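Local coordinates for protein taurocyamine kinase (Schistosoma mansoni, PDB 4WOD) that reversibly transfers a phosphoryl group between ATP and the guanidino compound taurocyamine, yielding N-phosphotaurocyamine and ADP, at residues Thr503-Leu508 with Trp581-Asp586; Ser513-Gly518 with Lys615-Ala620; Phe578-Trp581 with His587-Ile590; Glu361-Val366 with Gly493-Thr498. The protein carries 4 engineered substitutions. All coordinates share one frame; numbering follows the deposited sequence.

In the fold
Interactions 1, 2 and 3 belong to the catalytic region of the second half of the duplicated chain, whereas interaction 4 ties that region to the connection between the two halves. Interactions 1 and 2 place the two ends of helix 502-517: the first end meets a buried cysteine, the last a partly exposed loop by apolar contact alone. Interaction 3 is the hairpin of strands 578-582 and 588-595, sharing Trp581 with interaction 1; it adds backbone hydrogen bonds and a cation-pi stack. Interaction 4 is a buried loop-to-loop contact without hydrogen bonds between its segments. It touches interactions 1 and 3 through 493-498, but not interaction 2.

Interaction 1: residues Thr503-Leu508 with Trp581-Asp586; sequences TDRIKL and WVCEED
The sulfur of Cys583 meets two side chains of helix 502-517. Arg505 NH1 comes to 3.5 Å from Cys583 SG, which sits at the edge of the guanidinium and near its plane, where the N-H groups point; the approach is polar without counting as a hydrogen bond. Leu508 CD2 touches the same Cys583 SG at 4.0 Å, an apolar contact. A thiol suits this place because its large, polarisable sulfur can face a cation and a methyl together, and the arginine's positive charge would probably be met by the sulfur's lone-pair density. Arg505 and Leu508 are three residues apart, so one helix face carries both. Cys583 directly follows strand 578-582, in the turn of a hairpin belonging to the eight-stranded antiparallel sheet of the guanido phosphotransferase catalytic domain, and helix 502-517 packs on that sheet. The backbone of Cys583 is in the left-handed helical region (phi 62°, psi 44°), and with SG anti to the backbone N (chi1 -160°) this carries the sulfur toward the helix. Further out, Arg505 NH2 is hydrogen-bonded to the carbonyl O of Pro497, which helps fix the guanidinium. Val582 packs on Ile512 and Leu516, one and two turns farther along the helix.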
loop_
_atom_site.group_PDB
_atom_site.type_symbol
_atom_site.label_atom_id
_atom_site.label_comp_id
_atom_site.label_asym_id
_atom_site.label_seq_id
_atom_site.Cartn_x
_atom_site.Cartn_y
_atom_site.Cartn_z
ATOM N N THR A 503 -4.628 2.131 22.097
ATOM C CA THR A 503 -4.486 2.448 23.518
ATOM C C THR A 503 -3.315 1.671 24.147
ATOM O O THR A 503 -2.585 2.219 24.985
ATOM C CB THR A 503 -5.804 2.166 24.280
ATOM O OG1 THR A 503 -6.809 3.070 23.812
ATOM C CG2 THR A 503 -5.626 2.360 25.777
ATOM N N ASP A 504 -3.138 0.412 23.736
ATOM C CA ASP A 504 -1.981 -0.399 24.133
ATOM C C ASP A 504 -0.686 0.326 23.790
ATOM O O ASP A 504 0.200 0.428 24.631
ATOM C CB ASP A 504 -1.973 -1.778 23.440
ATOM C CG ASP A 504 -3.115 -2.679 23.878
ATOM O OD1 ASP A 504 -3.677 -2.422 24.968
ATOM O OD2 ASP A 504 -3.428 -3.664 23.137
ATOM N N ARG A 505 -0.592 0.823 22.557
ATOM C CA ARG A 505 0.618 1.494 22.084
ATOM C C ARG A 505 0.918 2.743 22.885
ATOM O O ARG A 505 2.077 2.993 23.235
ATOM C CB ARG A 505 0.507 1.873 20.616
ATOM C CG ARG A 505 0.372 0.708 19.657
ATOM C CD ARG A 505 0.714 1.140 18.233
ATOM N NE ARG A 505 0.182 0.186 17.266
ATOM C CZ ARG A 505 0.869 -0.819 16.735
ATOM N NH1 ARG A 505 2.140 -1.011 17.053
ATOM N NH2 ARG A 505 0.280 -1.626 15.872
ATOM N N ILE A 506 -0.137 3.516 23.168
ATOM C CA ILE A 506 -0.017 4.749 23.936
ATOM C C ILE A 506 0.477 4.451 25.342
ATOM O O ILE A 506 1.351 5.153 25.874
ATOM C CB ILE A 506 -1.371 5.510 24.013
ATOM C CG1 ILE A 506 -1.805 5.963 22.620
ATOM C CG2 ILE A 506 -1.275 6.692 24.952
ATOM C CD1 ILE A 506 -3.230 6.515 22.575
ATOM N N LYS A 507 -0.078 3.411 25.957
ATOM C CA LYS A 507 0.364 3.063 27.297
ATOM C C LYS A 507 1.796 2.517 27.264
ATOM O O LYS A 507 2.610 2.877 28.118
ATOM C CB LYS A 507 -0.588 2.054 27.954
ATOM C CG LYS A 507 -0.086 1.631 29.348
ATOM C CD LYS A 507 -1.215 1.296 30.320
ATOM C CE LYS A 507 -0.687 1.183 31.747
ATOM N NZ LYS A 507 -1.773 0.896 32.729
ATOM N N LEU A 508 2.110 1.689 26.261
ATOM C CA LEU A 508 3.458 1.128 26.110
ATOM C C LEU A 508 4.480 2.251 26.016
ATOM O O LEU A 508 5.556 2.195 26.626
ATOM C CB LEU A 508 3.564 0.248 24.861
ATOM C CG LEU A 508 4.972 -0.339 24.669
ATOM C CD1 LEU A 508 5.298 -1.332 25.779
ATOM C CD2 LEU A 508 5.144 -0.982 23.309
ATOM N N TRP A 581 14.786 2.069 19.430
ATOM C CA TRP A 581 13.594 2.215 18.593
ATOM C C TRP A 581 12.398 1.686 19.374
ATOM O O TRP A 581 12.422 0.549 19.851
ATOM C CB TRP A 581 13.739 1.441 17.281
ATOM C CG TRP A 581 14.204 2.239 16.102
ATOM C CD1 TRP A 581 13.500 2.508 14.954
ATOM C CD2 TRP A 581 15.486 2.866 15.940
ATOM N NE1 TRP A 581 14.267 3.270 14.096
ATOM C CE2 TRP A 581 15.489 3.498 14.677
ATOM C CE3 TRP A 581 16.628 2.957 16.744
ATOM C CZ2 TRP A 581 16.594 4.211 14.200
ATOM C CZ3 TRP A 581 17.728 3.660 16.265
ATOM C CH2 TRP A 581 17.699 4.281 15.008
ATOM N N VAL A 582 11.342 2.481 19.475
ATOM C CA VAL A 582 10.203 2.114 20.308
ATOM C C VAL A 582 9.053 1.608 19.440
ATOM O O VAL A 582 8.578 2.309 18.541
ATOM C CB VAL A 582 9.745 3.297 21.175
ATOM C CG1 VAL A 582 8.529 2.916 22.003
ATOM C CG2 VAL A 582 10.886 3.739 22.098
ATOM N N CYS A 583 8.660 0.360 19.691
ATOM C CA CYS A 583 7.468 -0.229 19.094
ATOM C C CYS A 583 7.478 -0.336 17.563
ATOM O O CYS A 583 6.462 -0.045 16.907
ATOM C CB CYS A 583 6.227 0.561 19.523
ATOM S SG CYS A 583 4.700 -0.387 19.329
ATOM N N GLU A 584 8.595 -0.763 16.989
ATOM C CA GLU A 584 8.619 -1.107 15.565
ATOM C C GLU A 584 8.114 -2.547 15.372
ATOM O O GLU A 584 6.900 -2.776 15.257
ATOM C CB GLU A 584 10.017 -0.943 14.967
ATOM C CG GLU A 584 10.027 -1.135 13.469
ATOM C CD GLU A 584 11.348 -0.749 12.833
ATOM O OE1 GLU A 584 11.321 0.060 11.879
ATOM O OE2 GLU A 584 12.403 -1.255 13.288
ATOM N N GLU A 585 9.025 -3.517 15.349
ATOM C CA GLU A 585 8.596 -4.922 15.302
ATOM C C GLU A 585 8.499 -5.505 16.703
ATOM O O GLU A 585 7.573 -6.257 17.018
ATOM C CB GLU A 585 9.545 -5.772 14.468
ATOM C CG GLU A 585 9.113 -7.229 14.360
ATOM C CD GLU A 585 10.045 -8.044 13.490
ATOM O OE1 GLU A 585 10.073 -7.798 12.267
ATOM O OE2 GLU A 585 10.754 -8.924 14.022
ATOM N N ASP A 586 9.473 -5.159 17.537
ATOM C CA ASP A 586 9.452 -5.529 18.938
ATOM C C ASP A 586 9.158 -4.271 19.722
ATOM O O ASP A 586 9.365 -3.149 19.198
ATOM C CB ASP A 586 10.796 -6.137 19.374
ATOM C CG ASP A 586 10.985 -7.562 18.885
ATOM O OD1 ASP A 586 10.046 -8.374 19.048
ATOM O OD2 ASP A 586 12.070 -7.875 18.357
#

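Interaction 2: residues Ser513-Gly518 with Lys615-Ala620; sequences SGALKG and KSMKFA
Met617 reaches Ala515 through two torsions of its side chain: chi1 of 66° sets CG in the crowded position between the backbone N and the carbonyl carbon, and chi3 of 77° bends the end of the chain so that the methyl CE swings over to the helix. Met617 CE then rests 3.6 Å from Ala515 CB, methyl against methyl. Ser616 adds a second van der Waals touch, its CB lying 3.7 Å from Ala515 CB. The Ser616 hydroxyl stands beside its own backbone N, and OG skirts the same alanine methyl at 3.8 Å from Ala515 CB without a bond across the contact. With a side chain of one carbon, Ala515 lets the loop come near, and its CA is 6.0 Å from that of Ser616. The flexible, unbranched methionine suits the buried side, where it also packs on Val491 and Met588, while the small polar serine suits the solvent-facing side. Beside this contact Leu516 turns to Val580 and Ile613, and Phe619 packs on Met588 and Ile610. The last turn of helix 502-517 therefore meets the loop that follows helix 599-614, in a layer where both helices pack on the Val580 side of the antiparallel sheet, the helix-on-sheet architecture of the guanido phosphotransferase catalytic domain.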
loop_
_atom_site.group_PDB
_atom_site.type_symbol
_atom_site.label_atom_id
_atom_site.label_comp_id
_atom_site.label_asym_id
_atom_site.label_seq_id
_atom_site.Cartn_x
_atom_site.Cartn_y
_atom_site.Cartn_z
ATOM N N SER A 513 9.027 5.437 27.380
ATOM C CA SER A 513 9.631 6.780 27.248
ATOM C C SER A 513 9.946 7.355 28.633
ATOM O O SER A 513 10.975 8.010 28.820
ATOM C CB SER A 513 8.740 7.744 26.466
ATOM O OG SER A 513 7.530 8.022 27.153
ATOM N N GLY A 514 9.077 7.079 29.596
ATOM C CA GLY A 514 9.348 7.419 30.982
ATOM C C GLY A 514 10.693 6.897 31.460
ATOM O O GLY A 514 11.462 7.634 32.072
ATOM N N ALA A 515 10.990 5.630 31.182
ATOM C CA ALA A 515 12.299 5.065 31.527
ATOM C C ALA A 515 13.423 5.741 30.737
ATOM O O ALA A 515 14.461 6.090 31.298
ATOM C CB ALA A 515 12.320 3.546 31.282
ATOM N N LEU A 516 13.221 5.922 29.438
ATOM C CA LEU A 516 14.268 6.485 28.585
ATOM C C LEU A 516 14.615 7.927 28.960
ATOM O O LEU A 516 15.791 8.311 28.933
ATOM C CB LEU A 516 13.856 6.415 27.107
ATOM C CG LEU A 516 13.582 5.010 26.535
ATOM C CD1 LEU A 516 13.193 5.081 25.055
ATOM C CD2 LEU A 516 14.768 4.062 26.720
ATOM N N LYS A 517 13.609 8.726 29.315
ATOM C CA LYS A 517 13.863 10.115 29.698
ATOM C C LYS A 517 14.610 10.202 31.033
ATOM O O LYS A 517 15.160 11.253 31.384
ATOM C CB LYS A 517 12.553 10.904 29.794
ATOM C CG LYS A 517 11.777 11.047 28.489
ATOM C CD LYS A 517 10.391 11.653 28.742
ATOM C CE LYS A 517 9.576 11.784 27.458
ATOM N NZ LYS A 517 8.276 12.499 27.693
ATOM N N GLY A 518 14.586 9.121 31.806
ATOM C CA GLY A 518 15.302 9.116 33.071
ATOM C C GLY A 518 16.737 8.594 32.991
ATOM O O GLY A 518 17.445 8.606 34.003
ATOM N N LYS A 615 15.190 -1.602 35.015
ATOM C CA LYS A 615 14.710 -1.111 36.305
ATOM C C LYS A 615 13.228 -0.721 36.296
ATOM O O LYS A 615 12.558 -0.859 37.319
ATOM C CB LYS A 615 15.545 0.092 36.766
ATOM C CG LYS A 615 17.021 -0.220 36.940
ATOM C CD LYS A 615 17.215 -1.223 38.047
ATOM C CE LYS A 615 18.564 -1.043 38.706
ATOM N NZ LYS A 615 19.565 -1.966 38.133
ATOM N N SER A 616 12.704 -0.267 35.154
ATOM C CA SER A 616 11.354 0.320 35.131
ATOM C C SER A 616 10.275 -0.610 34.567
ATOM O O SER A 616 9.089 -0.250 34.525
ATOM C CB SER A 616 11.349 1.622 34.323
ATOM O OG SER A 616 12.189 2.609 34.923
ATOM N N MET A 617 10.677 -1.792 34.125
ATOM C CA MET A 617 9.718 -2.717 33.530
ATOM C C MET A 617 10.273 -4.138 33.485
ATOM O O MET A 617 11.487 -4.334 33.461
ATOM C CB MET A 617 9.355 -2.242 32.120
ATOM C CG MET A 617 10.542 -2.299 31.167
ATOM S SD MET A 617 10.382 -1.242 29.727
ATOM C CE MET A 617 10.754 0.365 30.469
ATOM N N LYS A 618 9.378 -5.124 33.455
ATOM C CA LYS A 618 9.761 -6.523 33.352
ATOM C C LYS A 618 9.830 -6.933 31.877
ATOM O O LYS A 618 8.867 -6.715 31.143
ATOM C CB LYS A 618 8.754 -7.412 34.110
ATOM C CG LYS A 618 8.531 -7.013 35.570
ATOM C CD LYS A 618 7.812 -8.105 36.362
ATOM C CE LYS A 618 7.842 -7.805 37.863
ATOM N NZ LYS A 618 7.098 -8.828 38.651
ATOM N N PHE A 619 10.964 -7.493 31.441
ATOM C CA PHE A 619 11.097 -7.992 30.070
ATOM C C PHE A 619 10.456 -9.369 29.951
ATOM O O PHE A 619 10.696 -10.224 30.786
ATOM C CB PHE A 619 12.564 -8.090 29.644
ATOM C CG PHE A 619 13.273 -6.771 29.604
ATOM C CD1 PHE A 619 12.598 -5.619 29.228
ATOM C CD2 PHE A 619 14.596 -6.677 29.994
ATOM C CE1 PHE A 619 13.251 -4.392 29.216
ATOM C CE2 PHE A 619 15.258 -5.444 29.965
ATOM C CZ PHE A 619 14.582 -4.315 29.582
ATOM N N ALA A 620 9.650 -9.591 28.920
ATOM C CA ALA A 620 9.094 -10.932 28.702
ATOM C C ALA A 620 10.221 -11.991 28.539
ATOM O O ALA A 620 11.090 -11.865 27.678
ATOM C CB ALA A 620 8.166 -10.921 27.471
#

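Interaction 3: residues Phe578-Trp581 with His587-Ile590; sequences FLVW and HMRI
Trp581 and Arg589 form the hydrogen-bonded pair of this antiparallel hairpin, whose strand segments run at 166° to each other. Trp581 N donates to Arg589 O at 3.0 Å, and Arg589 N returns a bond to Trp581 O at 3.1 Å. Next to them Val580 and Ile590 make a non-hydrogen-bonded pair, their CA atoms 4.6 Å apart. On their side of the sheet the packing is dense and wholly apolar: Phe578 CE1 lies 3.7 Å from Ile590 CG2, the two side chains running alongside each other, and Val580 CG1 meets Met588 CG at 4.1 Å. Branched and aromatic residues suit this floor, which is covered by Leu606 and Ile613 of helix 599-614. The other side, carrying Trp581 and the partly exposed Arg589, is more polar and nearer the solvent. Arg589 rises with CG anti to its backbone N, then bends sharply at chi3 (23°), laying the guanidinium over one face of the indole. Arg589 NH2 is 3.8 Å from Trp581 CD1, while Arg589 CZ stands 4.6 Å from the centroid of the five-membered ring of Trp581, the planes tilted 28° apart: a cation-pi stack. Trp581 NE1 bonds Leu547 O, steadying the ring, and Arg589 NH2 forms a salt bridge with Glu584. Arg589 is a predicted ATP-binding residue, close to Arg484, another one. Held by a ring face and a carboxylate, its cationic group would probably be kept in position to meet the anionic nucleotide.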
loop_
_atom_site.group_PDB
_atom_site.type_symbol
_atom_site.label_atom_id
_atom_site.label_comp_id
_atom_site.label_asym_id
_atom_site.label_seq_id
_atom_site.Cartn_x
_atom_site.Cartn_y
_atom_site.Cartn_z
ATOM N N PHE A 578 24.117 5.352 21.575
ATOM C CA PHE A 578 23.138 4.526 22.258
ATOM C C PHE A 578 21.759 4.976 21.781
ATOM O O PHE A 578 21.420 6.150 21.878
ATOM C CB PHE A 578 23.269 4.644 23.792
ATOM C CG PHE A 578 22.289 3.785 24.538
ATOM C CD1 PHE A 578 22.501 2.421 24.657
ATOM C CD2 PHE A 578 21.142 4.340 25.092
ATOM C CE1 PHE A 578 21.583 1.611 25.335
ATOM C CE2 PHE A 578 20.219 3.535 25.778
ATOM C CZ PHE A 578 20.441 2.177 25.884
ATOM N N LEU A 579 20.989 4.046 21.220
ATOM C CA LEU A 579 19.710 4.392 20.604
ATOM C C LEU A 579 18.682 3.325 20.939
ATOM O O LEU A 579 19.047 2.177 21.151
ATOM C CB LEU A 579 19.837 4.510 19.081
ATOM C CG LEU A 579 21.100 5.173 18.501
ATOM C CD1 LEU A 579 22.131 4.092 18.240
ATOM C CD2 LEU A 579 20.782 5.960 17.232
ATOM N N VAL A 580 17.408 3.712 20.975
ATOM C CA VAL A 580 16.322 2.761 21.190
ATOM C C VAL A 580 15.200 3.069 20.201
ATOM O O VAL A 580 14.743 4.203 20.116
ATOM C CB VAL A 580 15.754 2.803 22.634
ATOM C CG1 VAL A 580 14.747 1.654 22.839
ATOM C CG2 VAL A 580 16.879 2.716 23.690
ATOM N N TRP A 581 14.786 2.069 19.430
ATOM C CA TRP A 581 13.594 2.215 18.593
ATOM C C TRP A 581 12.398 1.686 19.374
ATOM O O TRP A 581 12.422 0.549 19.851
ATOM C CB TRP A 581 13.739 1.441 17.281
ATOM C CG TRP A 581 14.204 2.239 16.102
ATOM C CD1 TRP A 581 13.500 2.508 14.954
ATOM C CD2 TRP A 581 15.486 2.866 15.940
ATOM N NE1 TRP A 581 14.267 3.270 14.096
ATOM C CE2 TRP A 581 15.489 3.498 14.677
ATOM C CE3 TRP A 581 16.628 2.957 16.744
ATOM C CZ2 TRP A 581 16.594 4.211 14.200
ATOM C CZ3 TRP A 581 17.728 3.660 16.265
ATOM C CH2 TRP A 581 17.699 4.281 15.008
ATOM N N HIS A 587 8.715 -4.442 20.973
ATOM C CA HIS A 587 8.434 -3.297 21.825
ATOM C C HIS A 587 9.648 -2.376 21.866
ATOM O O HIS A 587 9.503 -1.164 21.864
ATOM C CB HIS A 587 8.057 -3.727 23.239
ATOM C CG HIS A 587 6.730 -4.423 23.316
ATOM N ND1 HIS A 587 6.413 -5.319 24.315
ATOM C CD2 HIS A 587 5.659 -4.382 22.492
ATOM C CE1 HIS A 587 5.196 -5.795 24.110
ATOM N NE2 HIS A 587 4.712 -5.235 23.014
ATOM N N MET A 588 10.828 -2.975 21.907
ATOM C CA MET A 588 12.081 -2.209 21.835
ATOM C C MET A 588 13.169 -2.910 21.046
ATOM O O MET A 588 13.306 -4.135 21.096
ATOM C CB MET A 588 12.623 -1.920 23.233
ATOM C CG MET A 588 11.848 -0.939 24.058
ATOM S SD MET A 588 12.680 -0.813 25.683
ATOM C CE MET A 588 12.278 -2.380 26.420
ATOM N N ARG A 589 13.958 -2.121 20.324
ATOM C CA ARG A 589 15.240 -2.578 19.820
ATOM C C ARG A 589 16.223 -1.644 20.518
ATOM O O ARG A 589 16.115 -0.433 20.370
ATOM C CB ARG A 589 15.330 -2.504 18.277
ATOM C CG ARG A 589 16.662 -3.008 17.710
ATOM C CD ARG A 589 16.700 -3.207 16.165
ATOM N NE ARG A 589 15.698 -2.423 15.432
ATOM C CZ ARG A 589 15.985 -1.434 14.583
ATOM N NH1 ARG A 589 17.245 -1.081 14.363
ATOM N NH2 ARG A 589 15.013 -0.781 13.960
ATOM N N ILE A 590 17.102 -2.203 21.349
ATOM C CA ILE A 590 18.072 -1.407 22.103
ATOM C C ILE A 590 19.451 -1.575 21.465
ATOM O O ILE A 590 19.936 -2.690 21.321
ATOM C CB ILE A 590 18.125 -1.817 23.591
ATOM C CG1 ILE A 590 16.722 -1.766 24.212
ATOM C CG2 ILE A 590 19.113 -0.920 24.387
ATOM C CD1 ILE A 590 16.654 -2.426 25.590
#

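Interaction 4: residues Glu361-Val366 with Gly493-Thr498; sequences EGVMPV and GFLFPT. Engineered in segment 493-498: Gly493 (natural residue Asp).
Met364 comes over one face of the Thr498 carbonyl group, its sulfur SD lying out of the carbonyl plane and 4.0 Å from Thr498 O, and no aromatic ring enters the contact between the two loops. The rings of the 493-498 loop turn elsewhere: Phe496 meets His587 edge-to-face, and Phe494 packs on Lys507 and Leu508. What joins the segments besides the sulfur is a pair of branched side chains, Val363 CG2 against Leu495 CD1 at 3.7 Å, crossing at about a right angle. CG of Leu495 lies beside its backbone N (chi1 -66°), and this sends the isobutyl end toward the valine. Met364 instead keeps its chain extended, with CG anti to the backbone N (chi1 -175°), so that the thioether reaches Thr498. A long, pliant methionine suits such a reach, just as compact aliphatic groups suit the neighbouring apolar touch. Beside the contact, a backbone hydrogen bond between Met364 and Ile499, the residue after Thr498, ties the two loops together. Polar groups are met from outside: Thr498 OG1 bonds Thr427 O, Met364 O accepts from His411 NE2, and Arg562 takes Gly362 O with one nitrogen and, weakly, Thr498 O with the other. The segment 361-366 crosses the boundary of the two repeats, between helix 331-355 and helix 369-376, with helix 409-418 packed on Met364 and Val366; segment 493-498 runs from strand 480-489 to helix 502-517.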
loop_
_atom_site.group_PDB
_atom_site.type_symbol
_atom_site.label_atom_id
_atom_site.label_comp_id
_atom_site.label_asym_id
_atom_site.label_seq_id
_atom_site.Cartn_x
_atom_site.Cartn_y
_atom_site.Cartn_z
ATOM N N GLU A 361 -11.556 -5.304 21.180
ATOM C CA GLU A 361 -11.659 -4.080 20.379
ATOM C C GLU A 361 -10.289 -3.428 20.220
ATOM O O GLU A 361 -9.510 -3.385 21.170
ATOM C CB GLU A 361 -12.646 -3.095 21.013
ATOM C CG GLU A 361 -12.690 -3.129 22.539
ATOM C CD GLU A 361 -13.431 -4.351 23.082
ATOM O OE1 GLU A 361 -14.524 -4.666 22.559
ATOM O OE2 GLU A 361 -12.900 -5.003 24.013
ATOM N N GLY A 362 -9.990 -2.942 19.018
ATOM C CA GLY A 362 -8.684 -2.372 18.743
ATOM C C GLY A 362 -7.637 -3.412 18.370
ATOM O O GLY A 362 -6.591 -3.082 17.809
ATOM N N VAL A 363 -7.894 -4.679 18.672
ATOM C CA VAL A 363 -6.941 -5.710 18.273
ATOM C C VAL A 363 -7.162 -5.996 16.788
ATOM O O VAL A 363 -8.300 -6.001 16.313
ATOM C CB VAL A 363 -7.078 -6.978 19.125
ATOM C CG1 VAL A 363 -6.262 -8.115 18.543
ATOM C CG2 VAL A 363 -6.634 -6.677 20.558
ATOM N N MET A 364 -6.074 -6.184 16.051
ATOM C CA MET A 364 -6.150 -6.413 14.607
ATOM C C MET A 364 -7.060 -7.591 14.239
ATOM O O MET A 364 -6.905 -8.679 14.775
ATOM C CB MET A 364 -4.752 -6.659 14.062
ATOM C CG MET A 364 -4.665 -6.802 12.549
ATOM S SD MET A 364 -3.056 -7.493 12.069
ATOM C CE MET A 364 -3.322 -7.740 10.311
ATOM N N PRO A 365 -8.024 -7.374 13.328
ATOM C CA PRO A 365 -8.813 -8.522 12.866
ATOM C C PRO A 365 -8.004 -9.351 11.858
ATOM O O PRO A 365 -7.076 -8.825 11.249
ATOM C CB PRO A 365 -10.044 -7.864 12.228
ATOM C CG PRO A 365 -9.575 -6.538 11.793
ATOM C CD PRO A 365 -8.523 -6.102 12.786
ATOM N N VAL A 366 -8.317 -10.633 11.704
ATOM C CA VAL A 366 -7.539 -11.468 10.816
ATOM C C VAL A 366 -8.453 -12.384 10.017
ATOM O O VAL A 366 -9.508 -12.797 10.507
ATOM C CB VAL A 366 -6.486 -12.301 11.596
ATOM C CG1 VAL A 366 -7.168 -13.342 12.504
ATOM C CG2 VAL A 366 -5.455 -12.940 10.635
ATOM N N GLY A 493 3.106 -8.047 29.836
ATOM C CA GLY A 493 1.780 -7.475 29.952
ATOM C C GLY A 493 1.198 -6.846 28.705
ATOM O O GLY A 493 0.010 -6.530 28.683
ATOM N N PHE A 494 2.015 -6.651 27.670
ATOM C CA PHE A 494 1.545 -6.032 26.429
ATOM C C PHE A 494 1.486 -6.977 25.238
ATOM O O PHE A 494 2.413 -7.761 24.989
ATOM C CB PHE A 494 2.444 -4.841 26.062
ATOM C CG PHE A 494 2.315 -3.684 27.011
ATOM C CD1 PHE A 494 1.356 -2.694 26.798
ATOM C CD2 PHE A 494 3.098 -3.618 28.149
ATOM C CE1 PHE A 494 1.220 -1.641 27.689
ATOM C CE2 PHE A 494 2.967 -2.573 29.033
ATOM C CZ PHE A 494 2.027 -1.586 28.806
ATOM N N LEU A 495 0.409 -6.858 24.471
ATOM C CA LEU A 495 0.357 -7.433 23.147
ATOM C C LEU A 495 1.518 -6.864 22.321
ATOM O O LEU A 495 1.975 -5.748 22.573
ATOM C CB LEU A 495 -0.972 -7.118 22.466
ATOM C CG LEU A 495 -2.191 -7.756 23.116
ATOM C CD1 LEU A 495 -3.450 -7.403 22.310
ATOM C CD2 LEU A 495 -1.976 -9.260 23.188
ATOM N N PHE A 496 1.997 -7.635 21.362
ATOM C CA PHE A 496 3.133 -7.204 20.516
ATOM C C PHE A 496 2.722 -6.167 19.461
ATOM O O PHE A 496 1.527 -5.980 19.224
ATOM C CB PHE A 496 3.771 -8.435 19.862
ATOM C CG PHE A 496 4.480 -9.321 20.828
ATOM C CD1 PHE A 496 4.707 -8.909 22.144
ATOM C CD2 PHE A 496 4.925 -10.580 20.432
ATOM C CE1 PHE A 496 5.385 -9.737 23.038
ATOM C CE2 PHE A 496 5.584 -11.401 21.311
ATOM C CZ PHE A 496 5.815 -10.979 22.622
ATOM N N PRO A 497 3.709 -5.468 18.823
ATOM C CA PRO A 497 3.327 -4.373 17.919
ATOM C C PRO A 497 2.543 -4.837 16.698
ATOM O O PRO A 497 2.090 -4.007 15.941
ATOM C CB PRO A 497 4.675 -3.758 17.490
ATOM C CG PRO A 497 5.631 -4.112 18.624
ATOM C CD PRO A 497 5.165 -5.499 19.085
ATOM N N THR A 498 2.405 -6.144 16.517
ATOM C CA THR A 498 1.652 -6.687 15.394
ATOM C C THR A 498 0.152 -6.412 15.560
ATOM O O THR A 498 -0.475 -5.830 14.677
ATOM C CB THR A 498 1.892 -8.209 15.250
ATOM O OG1 THR A 498 1.808 -8.820 16.539
ATOM C CG2 THR A 498 3.271 -8.514 14.622
#